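Local coordinates for putative GAF sensor protein (Burkholderia vietnamiensis, PDB 5HL6) that probably reduces free L-methionine-(R)-S-oxide, as a GAF-domain member of the free methionine sulfoxide reductase family, at the interface of chains A and B. Numbering follows the deposited sequence. Chains: chain A/B, Putative GAF sensor protein.

The interface of chains A and B. Residues chain A 38-40, 43, 47; chain B 73, 84-85.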
loop_
_atom_site.group_PDB
_atom_site.type_symbol
_atom_site.label_atom_id
_atom_site.label_comp_id
_atom_site.label_asym_id
_atom_site.label_seq_id
_atom_site.Cartn_x
_atom_site.Cartn_y
_atom_site.Cartn_z
ATOM N N GLU A 38 -1.573 6.946 -16.673
ATOM C CA GLU A 38 -0.364 6.762 -15.873
ATOM C C GLU A 38 0.409 5.501 -16.258
ATOM O O GLU A 38 -0.125 4.388 -16.171
ATOM C CB GLU A 38 -0.717 6.707 -14.385
ATOM C CG GLU A 38 0.450 6.236 -13.525
ATOM C CD GLU A 38 1.659 7.127 -13.688
ATOM O OE1 GLU A 38 1.473 8.364 -13.747
ATOM O OE2 GLU A 38 2.789 6.601 -13.784
ATOM N N PRO A 39 1.681 5.631 -16.661
ATOM C CA PRO A 39 2.450 4.451 -17.093
ATOM C C PRO A 39 2.917 3.509 -15.983
ATOM O O PRO A 39 3.093 2.315 -16.238
ATOM C CB PRO A 39 3.654 5.072 -17.819
ATOM C CG PRO A 39 3.768 6.457 -17.277
ATOM C CD PRO A 39 2.363 6.894 -16.992
ATOM N N ASP A 40 3.139 4.011 -14.767
ATOM C CA ASP A 40 3.842 3.248 -13.734
ATOM C C ASP A 40 2.911 2.228 -13.084
ATOM O O ASP A 40 1.856 2.586 -12.550
ATOM C CB ASP A 40 4.419 4.189 -12.678
ATOM C CG ASP A 40 5.321 3.477 -11.674
ATOM O OD1 ASP A 40 4.800 2.895 -10.700
ATOM O OD2 ASP A 40 6.558 3.523 -11.850
ATOM N N ALA A 43 2.419 2.707 -9.153
ATOM C CA ALA A 43 1.482 3.797 -8.929
ATOM C C ALA A 43 0.054 3.335 -9.187
ATOM O O ALA A 43 -0.847 3.576 -8.373
ATOM C CB ALA A 43 1.839 4.984 -9.826
ATOM N N ASN A 47 -2.882 3.198 -6.336
ATOM C CA ASN A 47 -4.066 4.051 -6.458
ATOM C C ASN A 47 -5.333 3.224 -6.615
ATOM O O ASN A 47 -6.376 3.569 -6.055
ATOM C CB ASN A 47 -3.913 4.996 -7.641
ATOM C CG ASN A 47 -3.059 6.191 -7.297
ATOM O OD1 ASN A 47 -3.099 6.664 -6.166
ATOM N ND2 ASN A 47 -2.264 6.668 -8.255
ATOM N N VAL B 73 6.955 9.833 -8.351
ATOM C CA VAL B 73 5.836 8.991 -8.775
ATOM C C VAL B 73 5.382 8.199 -7.556
ATOM O O VAL B 73 6.215 7.611 -6.858
ATOM C CB VAL B 73 6.229 8.029 -9.915
ATOM C CG1 VAL B 73 4.990 7.266 -10.413
ATOM C CG2 VAL B 73 6.924 8.772 -11.070
ATOM N N VAL B 84 -0.306 11.652 -7.932
ATOM C CA VAL B 84 0.320 10.547 -8.653
ATOM C C VAL B 84 1.734 10.909 -9.086
ATOM O O VAL B 84 2.681 10.166 -8.827
ATOM C CB VAL B 84 -0.551 10.129 -9.858
ATOM C CG1 VAL B 84 0.006 8.874 -10.506
ATOM C CG2 VAL B 84 -1.994 9.910 -9.416
ATOM N N ARG B 85 1.896 12.063 -9.729
ATOM C CA ARG B 85 3.203 12.572 -10.122
ATOM C C ARG B 85 3.419 13.960 -9.541
ATOM O O ARG B 85 2.513 14.801 -9.560
ATOM C CB ARG B 85 3.347 12.608 -11.645
ATOM C CG ARG B 85 3.535 11.221 -12.215
ATOM C CD ARG B 85 3.599 11.156 -13.728
ATOM N NE ARG B 85 3.868 9.768 -14.076
ATOM C CZ ARG B 85 5.092 9.268 -14.214
ATOM N NH1 ARG B 85 6.141 10.072 -14.089
ATOM N NH2 ARG B 85 5.264 7.975 -14.489
#
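The guanidinium of B:Arg85 carries B:Val73 CG2 on one face, shifted toward the rim, and meets the carboxylate of A:Glu38 at its edge, the two planes only 15° apart. This pairing joins two GAF-domain copies across part of a two-fold symmetric interface, so it recurs with the chains exchanged; the pair may or may not be the dimer in solution. The grip is side-on: NE of B:Arg85 donates to A:Glu38 OE1 at 2.8 Å as a salt bridge, and NH2 of B:Arg85 reaches OE2 of A:Glu38 at 2.9 Å. Both oxygens offer their syn lone pairs. B:Arg85 gets there on a chain extended from CG to NE, then turned at the last torsion (chi4 -90°). A:Glu38 starts with CG anti to its backbone N (chi1 168°) and bends at chi2.

From its own chain, the backbone N of A:Asp40 donates to the anti lone pair of A:Glu38 OE2 at 2.8 Å, so that oxygen accepts from at least two donors, which helps fix the carboxylate's rotation. A:Asp40 in turn caps the start of helix 41-53, its OD1 accepting from A:Ala43 N at 2.8 Å. Its carboxylate may add to the favourable field around B:Arg85 without touching it. A:Pro39 sets its ring CG 3.5 Å from B:Arg85 NH2.

Beside the ion pair, CG1 of B:Val73 packs 3.9 Å from A:Ala43 CB and also touches A:Asp40 CB. B:Val84 runs antiparallel past A:Glu38, CG1 toward the carboxylate, while its CG2 branch meets the amide ND2 of A:Asn47 at 3.5 Å, crossing obliquely.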